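Local coordinates for protein quinoline 2-oxidoreductase large subunit (Pseudomonas putida, PDB 1T3Q) that forms the molybdenum-carrying large subunit of quinoline 2-oxidoreductase and probably hydroxylates quinoline at carbon 2, using a molybdenum-pterin cytosine dinucleotide cofactor, at residues B[316-321]-B[356-361]; B[486-491]-B[537-542]; B[557-562]-B[626-631]. All coordinates share one frame; numbering follows the deposited sequence.

Contact 1 (B[316-321]-B[356-361]); sequences ENRSIT and ESIAVA. With SO4 (sulfate ion), chain K.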
loop_
_atom_site.group_PDB
_atom_site.type_symbol
_atom_site.label_atom_id
_atom_site.label_comp_id
_atom_site.label_asym_id
_atom_site.label_seq_id
_atom_site.Cartn_x
_atom_site.Cartn_y
_atom_site.Cartn_z
ATOM N N GLU B 316 46.903 -6.715 -29.435
ATOM C CA GLU B 316 47.168 -5.426 -28.819
ATOM C C GLU B 316 45.875 -4.618 -28.835
ATOM O O GLU B 316 45.149 -4.633 -29.828
ATOM C CB GLU B 316 48.254 -4.705 -29.611
ATOM C CG GLU B 316 48.582 -3.314 -29.128
ATOM C CD GLU B 316 49.848 -2.778 -29.771
ATOM O OE1 GLU B 316 49.961 -2.856 -31.015
ATOM O OE2 GLU B 316 50.727 -2.281 -29.032
ATOM N N ASN B 317 45.574 -3.932 -27.737
ATOM C CA ASN B 317 44.365 -3.118 -27.693
ATOM C C ASN B 317 44.473 -1.918 -26.774
ATOM O O ASN B 317 44.748 -2.051 -25.583
ATOM C CB ASN B 317 43.150 -3.945 -27.263
ATOM C CG ASN B 317 41.833 -3.188 -27.453
ATOM O OD1 ASN B 317 40.989 -3.145 -26.558
ATOM N ND2 ASN B 317 41.655 -2.598 -28.629
ATOM N N ARG B 318 44.257 -0.744 -27.349
ATOM C CA ARG B 318 44.274 0.511 -26.608
ATOM C C ARG B 318 42.799 0.899 -26.583
ATOM O O ARG B 318 42.219 1.230 -27.618
ATOM C CB ARG B 318 45.100 1.554 -27.361
ATOM C CG ARG B 318 45.041 2.969 -26.803
ATOM C CD ARG B 318 45.890 3.891 -27.673
ATOM N NE ARG B 318 45.641 5.310 -27.430
ATOM C CZ ARG B 318 46.040 5.970 -26.349
ATOM N NH1 ARG B 318 46.716 5.345 -25.394
ATOM N NH2 ARG B 318 45.758 7.259 -26.224
ATOM N N SER B 319 42.193 0.824 -25.408
ATOM C CA SER B 319 40.776 1.120 -25.259
ATOM C C SER B 319 40.536 2.412 -24.487
ATOM O O SER B 319 41.048 2.587 -23.384
ATOM C CB SER B 319 40.098 -0.054 -24.544
ATOM O OG SER B 319 38.690 0.097 -24.501
ATOM N N ILE B 320 39.746 3.311 -25.067
ATOM C CA ILE B 320 39.446 4.584 -24.420
ATOM C C ILE B 320 37.937 4.784 -24.335
ATOM O O ILE B 320 37.220 4.577 -25.312
ATOM C CB ILE B 320 40.049 5.768 -25.199
ATOM C CG1 ILE B 320 41.529 5.506 -25.486
ATOM C CG2 ILE B 320 39.895 7.050 -24.385
ATOM C CD1 ILE B 320 42.141 6.478 -26.478
ATOM N N THR B 321 37.470 5.193 -23.161
ATOM C CA THR B 321 36.050 5.414 -22.917
ATOM C C THR B 321 35.713 6.889 -22.732
ATOM O O THR B 321 36.415 7.611 -22.015
ATOM C CB THR B 321 35.591 4.661 -21.639
ATOM O OG1 THR B 321 35.699 3.247 -21.844
ATOM C CG2 THR B 321 34.150 5.009 -21.290
ATOM N N GLU B 356 45.649 -1.503 -22.690
ATOM C CA GLU B 356 45.520 -0.419 -21.740
ATOM C C GLU B 356 44.093 0.098 -21.820
ATOM O O GLU B 356 43.516 0.193 -22.907
ATOM C CB GLU B 356 46.486 0.718 -22.064
ATOM C CG GLU B 356 46.537 1.784 -20.971
ATOM C CD GLU B 356 47.467 2.940 -21.308
ATOM O OE1 GLU B 356 47.827 3.704 -20.387
ATOM O OE2 GLU B 356 47.835 3.092 -22.490
ATOM N N SER B 357 43.541 0.423 -20.661
ATOM C CA SER B 357 42.192 0.945 -20.550
ATOM C C SER B 357 42.271 2.382 -20.043
ATOM O O SER B 357 42.881 2.641 -19.009
ATOM C CB SER B 357 41.391 0.097 -19.562
ATOM O OG SER B 357 40.111 0.658 -19.342
ATOM N N ILE B 358 41.654 3.308 -20.772
ATOM C CA ILE B 358 41.653 4.718 -20.383
ATOM C C ILE B 358 40.224 5.256 -20.344
ATOM O O ILE B 358 39.477 5.121 -21.317
ATOM C CB ILE B 358 42.447 5.584 -21.392
ATOM C CG1 ILE B 358 43.856 5.019 -21.584
ATOM C CG2 ILE B 358 42.524 7.027 -20.891
ATOM C CD1 ILE B 358 44.602 5.648 -22.744
ATOM N N ALA B 359 39.849 5.864 -19.223
ATOM C CA ALA B 359 38.520 6.452 -19.067
ATOM C C ALA B 359 38.734 7.949 -18.895
ATOM O O ALA B 359 39.443 8.372 -17.983
ATOM C CB ALA B 359 37.823 5.875 -17.835
ATOM N N VAL B 360 38.139 8.751 -19.771
ATOM C CA VAL B 360 38.297 10.197 -19.673
ATOM C C VAL B 360 36.984 10.921 -19.451
ATOM O O VAL B 360 35.936 10.531 -19.977
ATOM C CB VAL B 360 38.961 10.791 -20.935
ATOM C CG1 VAL B 360 40.352 10.212 -21.102
ATOM C CG2 VAL B 360 38.102 10.507 -22.172
ATOM N N ALA B 361 37.053 11.983 -18.659
ATOM C CA ALA B 361 35.883 12.790 -18.371
ATOM C C ALA B 361 35.639 13.751 -19.525
ATOM O O ALA B 361 36.580 14.314 -20.093
ATOM C CB ALA B 361 36.090 13.562 -17.074
HETATM S S SO4 K . 48.097 9.102 -23.991
HETATM O O1 SO4 K . 49.447 8.583 -23.689
HETATM O O2 SO4 K . 48.133 9.873 -25.249
HETATM O O3 SO4 K . 47.164 7.975 -24.142
HETATM O O4 SO4 K . 47.643 9.971 -22.890
HETATM O O HOH W 1 47.663 2.816 -24.874
#

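Contact 2 (B[486-491]-B[537-542]); sequences SATVRI and KNTYGF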
loop_
_atom_site.group_PDB
_atom_site.type_symbol
_atom_site.label_atom_id
_atom_site.label_comp_id
_atom_site.label_asym_id
_atom_site.label_seq_id
_atom_site.Cartn_x
_atom_site.Cartn_y
_atom_site.Cartn_z
ATOM N N SER B 486 20.916 -12.235 -0.237
ATOM C CA SER B 486 20.189 -13.205 0.560
ATOM C C SER B 486 18.782 -13.440 0.033
ATOM O O SER B 486 18.233 -12.627 -0.706
ATOM C CB SER B 486 20.116 -12.746 2.019
ATOM O OG SER B 486 19.258 -11.622 2.171
ATOM N N ALA B 487 18.220 -14.579 0.411
ATOM C CA ALA B 487 16.865 -14.939 0.030
ATOM C C ALA B 487 16.254 -15.558 1.264
ATOM O O ALA B 487 16.966 -16.095 2.113
ATOM C CB ALA B 487 16.873 -15.952 -1.109
ATOM N N THR B 488 14.936 -15.465 1.376
ATOM C CA THR B 488 14.252 -16.054 2.503
ATOM C C THR B 488 13.236 -17.025 1.938
ATOM O O THR B 488 12.628 -16.768 0.897
ATOM C CB THR B 488 13.537 -14.989 3.360
ATOM O OG1 THR B 488 14.513 -14.109 3.934
ATOM C CG2 THR B 488 12.747 -15.648 4.477
ATOM N N VAL B 489 13.084 -18.155 2.614
ATOM C CA VAL B 489 12.136 -19.168 2.193
ATOM C C VAL B 489 11.376 -19.638 3.413
ATOM O O VAL B 489 11.974 -19.994 4.433
ATOM C CB VAL B 489 12.844 -20.381 1.539
ATOM C CG1 VAL B 489 11.831 -21.484 1.255
ATOM C CG2 VAL B 489 13.513 -19.955 0.245
ATOM N N ARG B 490 10.054 -19.611 3.312
ATOM C CA ARG B 490 9.193 -20.061 4.388
ATOM C C ARG B 490 8.269 -21.123 3.839
ATOM O O ARG B 490 7.712 -20.968 2.755
ATOM C CB ARG B 490 8.326 -18.915 4.929
ATOM C CG ARG B 490 7.276 -19.374 5.950
ATOM C CD ARG B 490 6.423 -18.204 6.440
ATOM N NE ARG B 490 5.544 -17.699 5.387
ATOM C CZ ARG B 490 4.989 -16.490 5.386
ATOM N NH1 ARG B 490 5.218 -15.646 6.385
ATOM N NH2 ARG B 490 4.213 -16.120 4.378
ATOM N N ILE B 491 8.122 -22.208 4.581
ATOM C CA ILE B 491 7.199 -23.248 4.176
ATOM C C ILE B 491 5.972 -22.915 4.997
ATOM O O ILE B 491 6.009 -22.969 6.224
ATOM C CB ILE B 491 7.688 -24.659 4.556
ATOM C CG1 ILE B 491 9.030 -24.950 3.878
ATOM C CG2 ILE B 491 6.637 -25.693 4.129
ATOM C CD1 ILE B 491 9.630 -26.308 4.248
ATOM N N LYS B 537 11.971 -4.733 3.054
ATOM C CA LYS B 537 11.593 -5.074 4.426
ATOM C C LYS B 537 12.287 -6.349 4.894
ATOM O O LYS B 537 12.503 -6.547 6.092
ATOM C CB LYS B 537 10.082 -5.266 4.543
ATOM C CG LYS B 537 9.290 -3.986 4.741
ATOM C CD LYS B 537 7.835 -4.347 4.965
ATOM C CE LYS B 537 7.100 -3.302 5.757
ATOM N NZ LYS B 537 5.722 -3.780 6.072
ATOM N N ASN B 538 12.610 -7.221 3.946
ATOM C CA ASN B 538 13.286 -8.481 4.252
ATOM C C ASN B 538 14.214 -8.878 3.110
ATOM O O ASN B 538 13.923 -8.625 1.938
ATOM C CB ASN B 538 12.262 -9.591 4.526
ATOM C CG ASN B 538 11.411 -9.309 5.762
ATOM O OD1 ASN B 538 10.393 -8.612 5.692
ATOM N ND2 ASN B 538 11.841 -9.831 6.903
ATOM N N THR B 539 15.321 -9.518 3.485
ATOM C CA THR B 539 16.401 -9.959 2.602
ATOM C C THR B 539 17.207 -8.735 2.180
ATOM O O THR B 539 16.789 -7.601 2.405
ATOM C CB THR B 539 15.924 -10.727 1.317
ATOM O OG1 THR B 539 15.376 -9.813 0.357
ATOM C CG2 THR B 539 14.901 -11.791 1.671
ATOM N N TYR B 540 18.371 -8.972 1.593
ATOM C CA TYR B 540 19.241 -7.892 1.146
ATOM C C TYR B 540 20.098 -8.397 0.002
ATOM O O TYR B 540 20.725 -9.454 0.111
ATOM C CB TYR B 540 20.139 -7.428 2.299
ATOM C CG TYR B 540 20.932 -6.183 1.982
ATOM C CD1 TYR B 540 22.074 -6.240 1.187
ATOM C CD2 TYR B 540 20.513 -4.938 2.449
ATOM C CE1 TYR B 540 22.785 -5.083 0.862
ATOM C CE2 TYR B 540 21.213 -3.777 2.126
ATOM C CZ TYR B 540 22.341 -3.856 1.335
ATOM O OH TYR B 540 23.011 -2.705 0.993
ATOM N N GLY B 541 20.133 -7.651 -1.095
ATOM C CA GLY B 541 20.926 -8.088 -2.229
ATOM C C GLY B 541 21.281 -6.988 -3.204
ATOM O O GLY B 541 20.684 -5.915 -3.190
ATOM N N PHE B 542 22.254 -7.263 -4.061
ATOM C CA PHE B 542 22.704 -6.289 -5.043
ATOM C C PHE B 542 21.744 -6.114 -6.222
ATOM O O PHE B 542 21.896 -5.187 -7.014
ATOM C CB PHE B 542 24.104 -6.672 -5.540
ATOM C CG PHE B 542 25.218 -6.225 -4.625
ATOM C CD1 PHE B 542 25.137 -6.428 -3.247
ATOM C CD2 PHE B 542 26.348 -5.590 -5.141
ATOM C CE1 PHE B 542 26.161 -6.003 -2.398
ATOM C CE2 PHE B 542 27.384 -5.161 -4.295
ATOM C CZ PHE B 542 27.287 -5.368 -2.923
HETATM O O HOH W 2 13.697 -12.532 5.984
#

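Contact 3 (B[557-562]-B[626-631]); sequences IGRAAS and ATATYD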
loop_
_atom_site.group_PDB
_atom_site.type_symbol
_atom_site.label_atom_id
_atom_site.label_comp_id
_atom_site.label_asym_id
_atom_site.label_seq_id
_atom_site.Cartn_x
_atom_site.Cartn_y
_atom_site.Cartn_z
ATOM N N ILE B 557 18.208 -18.801 -3.012
ATOM C CA ILE B 557 16.971 -19.503 -2.713
ATOM C C ILE B 557 17.338 -20.946 -2.374
ATOM O O ILE B 557 16.749 -21.557 -1.486
ATOM C CB ILE B 557 16.002 -19.446 -3.915
ATOM C CG1 ILE B 557 15.503 -18.006 -4.093
ATOM C CG2 ILE B 557 14.825 -20.395 -3.693
ATOM C CD1 ILE B 557 14.687 -17.789 -5.351
ATOM N N GLY B 558 18.337 -21.474 -3.073
ATOM C CA GLY B 558 18.789 -22.832 -2.824
ATOM C C GLY B 558 19.209 -23.008 -1.378
ATOM O O GLY B 558 18.713 -23.892 -0.683
ATOM N N ARG B 559 20.118 -22.152 -0.919
ATOM C CA ARG B 559 20.597 -22.206 0.460
ATOM C C ARG B 559 19.480 -22.059 1.491
ATOM O O ARG B 559 19.392 -22.841 2.435
ATOM C CB ARG B 559 21.630 -21.101 0.717
ATOM C CG ARG B 559 23.014 -21.323 0.125
ATOM C CD ARG B 559 24.043 -20.529 0.943
ATOM N NE ARG B 559 24.078 -21.012 2.323
ATOM C CZ ARG B 559 24.416 -20.284 3.386
ATOM N NH1 ARG B 559 24.408 -20.841 4.589
ATOM N NH2 ARG B 559 24.745 -19.003 3.262
ATOM N N ALA B 560 18.640 -21.036 1.326
ATOM C CA ALA B 560 17.558 -20.797 2.266
ATOM C C ALA B 560 16.574 -21.964 2.283
ATOM O O ALA B 560 16.156 -22.418 3.350
ATOM C CB ALA B 560 16.838 -19.500 1.921
ATOM N N ALA B 561 16.211 -22.449 1.102
ATOM C CA ALA B 561 15.274 -23.565 1.000
ATOM C C ALA B 561 15.873 -24.830 1.610
ATOM O O ALA B 561 15.163 -25.635 2.210
ATOM C CB ALA B 561 14.911 -23.810 -0.458
ATOM N N SER B 562 17.184 -24.991 1.466
ATOM C CA SER B 562 17.868 -26.163 2.007
ATOM C C SER B 562 17.768 -26.213 3.527
ATOM O O SER B 562 17.555 -27.275 4.108
ATOM C CB SER B 562 19.341 -26.161 1.589
ATOM O OG SER B 562 20.030 -27.257 2.169
ATOM N N ALA B 626 13.782 -19.514 6.747
ATOM C CA ALA B 626 15.210 -19.251 6.882
ATOM C C ALA B 626 15.721 -18.318 5.800
ATOM O O ALA B 626 15.115 -18.189 4.734
ATOM C CB ALA B 626 15.986 -20.573 6.841
ATOM N N THR B 627 16.856 -17.687 6.081
ATOM C CA THR B 627 17.476 -16.744 5.165
ATOM C C THR B 627 18.948 -17.102 4.980
ATOM O O THR B 627 19.609 -17.551 5.915
ATOM C CB THR B 627 17.363 -15.305 5.727
ATOM O OG1 THR B 627 15.979 -14.983 5.913
ATOM C CG2 THR B 627 17.997 -14.293 4.780
ATOM N N ALA B 628 19.457 -16.906 3.770
ATOM C CA ALA B 628 20.848 -17.210 3.488
ATOM C C ALA B 628 21.359 -16.419 2.299
ATOM O O ALA B 628 20.649 -16.227 1.314
ATOM C CB ALA B 628 21.013 -18.707 3.214
ATOM N N THR B 629 22.595 -15.949 2.395
ATOM C CA THR B 629 23.183 -15.229 1.288
ATOM C C THR B 629 23.982 -16.231 0.466
ATOM O O THR B 629 24.410 -17.271 0.983
ATOM C CB THR B 629 24.126 -14.109 1.762
ATOM O OG1 THR B 629 24.621 -13.402 0.620
ATOM C CG2 THR B 629 25.303 -14.695 2.541
ATOM N N TYR B 630 24.179 -15.921 -0.811
ATOM C CA TYR B 630 24.940 -16.791 -1.697
ATOM C C TYR B 630 25.844 -15.970 -2.598
ATOM O O TYR B 630 25.490 -14.870 -3.028
ATOM C CB TYR B 630 23.994 -17.663 -2.535
ATOM C CG TYR B 630 24.634 -18.306 -3.750
ATOM C CD1 TYR B 630 24.610 -17.668 -4.988
ATOM C CD2 TYR B 630 25.236 -19.566 -3.669
ATOM C CE1 TYR B 630 25.158 -18.262 -6.118
ATOM C CE2 TYR B 630 25.790 -20.172 -4.798
ATOM C CZ TYR B 630 25.742 -19.512 -6.020
ATOM O OH TYR B 630 26.247 -20.108 -7.149
ATOM N N ASP B 631 27.018 -16.522 -2.877
ATOM C CA ASP B 631 28.013 -15.869 -3.710
ATOM C C ASP B 631 28.830 -17.010 -4.320
ATOM O O ASP B 631 29.424 -17.799 -3.598
ATOM C CB ASP B 631 28.882 -14.972 -2.813
ATOM C CG ASP B 631 29.799 -14.049 -3.595
ATOM O OD1 ASP B 631 29.545 -13.808 -4.794
ATOM O OD2 ASP B 631 30.773 -13.545 -2.993
#

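Contact 1 (B[316-321]-B[356-361])
Asn317 O accepts the backbone N-H of Glu356 at 3.1 Å, the first of five backbone hydrogen bonds that zip the two strands together in parallel. Arg318 follows on the face it shares with Glu356, Ile320 and Ile358. Its chain runs extended from CG to NE, and Arg318 NH1 comes within 3.4 Å of Ile358 CD1. In the guanidinium plane, Arg318 NH1 and NH2 both donate to O3 of a sulfate, the Arg318 NH2 bond being 2.6 Å; Arg168 binds the same sulfate, which probably came from the crystallisation liquor. Arg318 NH1 also donates to a water, while its salt bridge to Glu356 OE2 is long at 3.8 Å; the firmer ion pair of Glu356 is with Arg168. Ser319, opposite Ser357, bonds to the residues flanking it, N to Glu356 O and O to Ile358 N. Ile320 lies alongside Ile358, Ile320 CG1 4.1 Å from Ile358 CD1. Thr321 closes the run, Thr321 N to Ile358 O at 2.7 Å and O to Val360 N. Across the other face, the hydroxyls of Ser319 and Thr321 both bond to Ser337 of helix 337-342, the helix of the beta-alpha-beta unit whose two strands pair here within the molybdopterin-binding domain.

Contact 2 (B[486-491]-B[537-542])
Ser486 and Tyr540 grip each other with two hydrogen bonds at the start of strand 486-491. Ser486 N donates to Tyr540 O at 2.8 Å and 167°, from a position tilted out of the carbonyl plane. In return, Tyr540 N donates to Ser486 OG at 2.9 Å. With chi1 at 70°, OG sits between its own backbone N and carbonyl carbon, which turns it back toward the loop and lets side chain and backbone of one residue serve the two polar groups of another. Packing is tight here: Ser486 OG also lies 3.3 Å from Thr539 CA. Thr539, with a positive phi of 74°, points its CB at the strand. Thr539 CG2 reaches to 3.3 Å from Thr488 OG1, crossing that side chain at a slant, while Thr539 CB lies 3.6 Å from Ser486 O.

Beyond Thr488 the segments part. A water at 2.7 Å from Thr488 OG1 stands between it and Asn538 ND2, its second bond, at 3.4 Å, being weak; the hydroxyl of Thr488 bonds besides to Thr627 on the adjoining strand. The second subunit reaches both parts: its Glu625 accepts from Thr539 N, its Tyr610 meets the Tyr540 ring edge-to-face, and beyond Thr488 its Thr539 packs on Arg490. The Tyr540 hydroxyl bonds to Thr231 of its own chain. The loop thus packs against the start of strand 486-491, on the side where Thr488 points, with helix 549-576 on the other: a helix-backed mixed sheet of the second molybdopterin cofactor-binding range, the loop at the subunit interface.

Contact 3 (B[557-562]-B[626-631])
Arg559 and Ala628 meet methylene to methyl, Arg559 CB lying 3.5 Å from Ala628 CB. The same methyl then serves the far end of the arginine: it stands 3.6 Å above the guanidinium plane of Arg559, over its centre, so the side chain folds across Ala628 instead of running away from the strand. A bend at chi3 (62°), which places NE, contributes to this course. Arg559 NH2 reaches Thr629 O at 2.9 Å with an N-H...O angle of 160°, the donor lying in the carbonyl plane and the oxygen near the guanidinium plane. One residue of the helix therefore covers a methyl with its flat face and holds a main-chain carbonyl with its edge. Beside it, Ala560 CB lies 3.5 Å from Ala626 O and 4.4 Å from Ala628 CB.

In the next shell, the guanidinium is fixed by acids on its remaining nitrogens. NE forms a salt bridge with Glu5 and NH1 with Asp621 of the second subunit, whose Thr623 hydroxyl also takes the N-H of Thr629. The two acids probably offset the cost of burying the positive charge. Ala626 and Ala628 point at the helix, whereas Thr627 points away. The small side chains of Ala560, Ala626 and Ala628 are consistent with the close approach of the segment axes, 6.6 Å, the two running roughly antiparallel at 146°. This is helix-on-sheet packing, helix 549-576 laid over strand 625-629 of a mixed sheet beside the interface between the two large subunits.

Contacts 2 and 3 are neighbours, their centres about 8 Å apart, because strands 486-491 and 625-629 pair in one sheet. Val489 N lies 2.9 Å from Ala626 O, probably hydrogen-bonded, and Ala487 O is 3.4 Å from Ala560 CB, so the strand of contact 2 also lies beneath the helix of contact 3. Both contacts reach the second subunit. Contact 1 is on the other side of the chain's centre, with its centre about 39 Å from those of both others, and belongs to the earlier molybdopterin-binding range. The Ala487 side chain is about 14 Å from the pterin cytosine dinucleotide; soon after loop 537-542, the chain supplies Tyr545 and Ala546 to the molybdenum pocket.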